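PDB 7OTJ: ATP-dependent DNA helicase PIF1 from Candida albicans, which couples ATP hydrolysis to 5'-3' DNA unwinding and probably resolves G-quadruplexes and RNA-DNA hybrids, consistent with a role in nuclear and mitochondrial genome stability. Local coordinates for residues Lys312-Asp318 / Lys401-Lys407. Numbering follows the deposited sequence.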
# COMPACT_ATOMS: atom_id res chain seq x y z
N LYS A 312 -15.32 -6.15 -11.16
CA LYS A 312 -16.76 -6.17 -10.98
C LYS A 312 -17.29 -7.56 -11.28
O LYS A 312 -17.00 -8.13 -12.33
CB LYS A 312 -17.43 -5.12 -11.87
CG LYS A 312 -18.95 -5.20 -11.92
CD LYS A 312 -19.53 -4.01 -12.66
CE LYS A 312 -21.00 -4.20 -13.01
NZ LYS A 312 -21.23 -5.19 -14.10
N VAL A 313 -18.07 -8.09 -10.34
CA VAL A 313 -18.62 -9.44 -10.45
C VAL A 313 -19.89 -9.41 -11.29
O VAL A 313 -20.75 -8.55 -11.10
CB VAL A 313 -18.89 -10.02 -9.05
CG1 VAL A 313 -19.57 -8.99 -8.18
CG2 VAL A 313 -19.73 -11.28 -9.16
N ILE A 314 -20.00 -10.36 -12.23
CA ILE A 314 -21.11 -10.40 -13.16
C ILE A 314 -22.03 -11.59 -12.89
O ILE A 314 -23.25 -11.47 -13.04
CB ILE A 314 -20.59 -10.43 -14.61
CG1 ILE A 314 -19.39 -9.50 -14.76
CG2 ILE A 314 -21.70 -10.03 -15.57
CD1 ILE A 314 -18.69 -9.63 -16.09
N ASP A 315 -21.48 -12.75 -12.52
CA ASP A 315 -22.30 -13.94 -12.32
C ASP A 315 -21.64 -14.85 -11.29
O ASP A 315 -20.49 -14.65 -10.90
CB ASP A 315 -22.51 -14.68 -13.65
CG ASP A 315 -23.77 -15.53 -13.66
OD1 ASP A 315 -24.54 -15.47 -12.68
OD2 ASP A 315 -24.00 -16.25 -14.66
N PHE A 316 -22.40 -15.87 -10.84
CA PHE A 316 -21.88 -16.95 -9.99
C PHE A 316 -22.44 -18.27 -10.50
O PHE A 316 -23.53 -18.68 -10.08
CB PHE A 316 -22.25 -16.78 -8.52
CG PHE A 316 -21.96 -15.43 -7.95
CD1 PHE A 316 -22.92 -14.43 -7.98
CD2 PHE A 316 -20.76 -15.18 -7.31
CE1 PHE A 316 -22.67 -13.19 -7.43
CE2 PHE A 316 -20.51 -13.94 -6.76
CZ PHE A 316 -21.46 -12.95 -6.82
N VAL A 317 -21.72 -18.95 -11.39
CA VAL A 317 -21.86 -20.39 -11.53
C VAL A 317 -20.61 -20.93 -12.21
O VAL A 317 -20.08 -20.31 -13.13
CB VAL A 317 -23.16 -20.78 -12.29
CG1 VAL A 317 -23.19 -20.18 -13.69
CG2 VAL A 317 -23.33 -22.30 -12.34
N ASP A 318 -20.11 -22.06 -11.71
CA ASP A 318 -19.25 -22.94 -12.51
C ASP A 318 -19.36 -24.35 -11.95
O ASP A 318 -18.76 -24.64 -10.91
CB ASP A 318 -17.81 -22.45 -12.50
CG ASP A 318 -16.88 -23.43 -13.20
OD1 ASP A 318 -17.05 -23.66 -14.42
OD2 ASP A 318 -15.97 -23.97 -12.53
N LYS A 401 -19.85 -24.89 -4.47
CA LYS A 401 -20.35 -25.22 -5.80
C LYS A 401 -20.02 -24.19 -6.88
O LYS A 401 -20.03 -24.56 -8.06
CB LYS A 401 -21.87 -25.43 -5.77
CG LYS A 401 -22.29 -26.70 -5.06
CD LYS A 401 -23.79 -26.92 -5.17
CE LYS A 401 -24.18 -28.22 -4.50
NZ LYS A 401 -25.65 -28.43 -4.53
N LYS A 402 -19.73 -22.93 -6.54
CA LYS A 402 -19.87 -21.84 -7.50
C LYS A 402 -18.73 -20.84 -7.40
O LYS A 402 -18.39 -20.38 -6.31
CB LYS A 402 -21.20 -21.09 -7.28
CG LYS A 402 -22.41 -21.76 -7.90
CD LYS A 402 -23.68 -21.09 -7.43
CE LYS A 402 -24.91 -21.63 -8.14
NZ LYS A 402 -24.98 -21.20 -9.56
N TYR A 403 -18.12 -20.48 -8.59
CA TYR A 403 -17.09 -19.46 -8.53
C TYR A 403 -17.62 -18.11 -9.02
O TYR A 403 -18.48 -18.05 -9.90
CB TYR A 403 -15.88 -19.86 -9.38
CG TYR A 403 -15.11 -21.05 -8.84
CD1 TYR A 403 -15.43 -21.62 -7.62
CD2 TYR A 403 -14.04 -21.58 -9.55
CE1 TYR A 403 -14.72 -22.70 -7.12
CE2 TYR A 403 -13.33 -22.66 -9.07
CZ TYR A 403 -13.67 -23.22 -7.86
OH TYR A 403 -12.96 -24.29 -7.39
N PRO A 404 -17.12 -17.01 -8.45
CA PRO A 404 -17.48 -15.68 -8.96
C PRO A 404 -16.91 -15.44 -10.35
O PRO A 404 -15.78 -15.81 -10.66
CB PRO A 404 -16.87 -14.72 -7.94
CG PRO A 404 -16.67 -15.54 -6.71
CD PRO A 404 -16.35 -16.92 -7.20
N LEU A 405 -17.71 -14.78 -11.19
CA LEU A 405 -17.28 -14.30 -12.49
C LEU A 405 -17.03 -12.80 -12.38
O LEU A 405 -17.96 -12.03 -12.14
CB LEU A 405 -18.32 -14.61 -13.56
CG LEU A 405 -17.94 -14.22 -14.99
CD1 LEU A 405 -16.68 -14.96 -15.41
CD2 LEU A 405 -19.09 -14.53 -15.94
N VAL A 406 -15.78 -12.39 -12.55
CA VAL A 406 -15.36 -11.02 -12.24
C VAL A 406 -14.66 -10.42 -13.45
O VAL A 406 -13.78 -11.06 -14.05
CB VAL A 406 -14.45 -10.97 -11.00
CG1 VAL A 406 -14.11 -9.53 -10.66
CG2 VAL A 406 -15.12 -11.65 -9.82
N LYS A 407 -15.04 -9.20 -13.80
CA LYS A 407 -14.43 -8.43 -14.88
C LYS A 407 -13.50 -7.39 -14.27
O LYS A 407 -13.95 -6.51 -13.54
CB LYS A 407 -15.50 -7.76 -15.74
CG LYS A 407 -14.96 -6.82 -16.80
CD LYS A 407 -16.03 -5.83 -17.27
CE LYS A 407 -16.45 -4.88 -16.15
NZ LYS A 407 -15.32 -4.09 -15.59
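An antiparallel strand pairing in the branched antiparallel sheet that includes the 2B region joins Lys312-Asp318 to Lys401-Lys407, far apart in the chain. Lys312 and Lys407 form a hydrogen-bonded pair, with Lys407 N to Lys312 O at 2.7 Å and almost straight (176°) and the return bond, Lys312 N to Lys407 O, more bent. Val313 and Val406 follow as a non-hydrogen-bonded pair. Next, Ile314 N donates to Leu405 O (2.6 Å) while Leu405 N reaches Asp315 O (2.8 Å), so two residues face one, as in a beta bulge; the psi of -38° at Ile314 fits this kink. The CD1 of Ile314 reaches the CB of Lys407, its side chain crossing that of the lysine at a slant. On the face carrying Val313 and Val406, the ring of Phe316 meets Pro404 obliquely, CE2 to CB 3.9 Å. Past the regular pairing, the long side chain of Lys402 takes over from backbone bonding: anti at chi2 and chi3 and bent at chi4 (-71°), it brings NZ to Phe316 O at 3.0 Å and beside the CB of Val317. Strand 404-409 also pairs with strand 416-420, where Thr418 touches Ile314, Leu405 and Lys407. On the valine-bearing face, Phe316 and Pro404 pack on Tyr261 of strand 259-267, and Pro404 and Val406 meet Phe442 and Leu444, respectively, of strand 435-446.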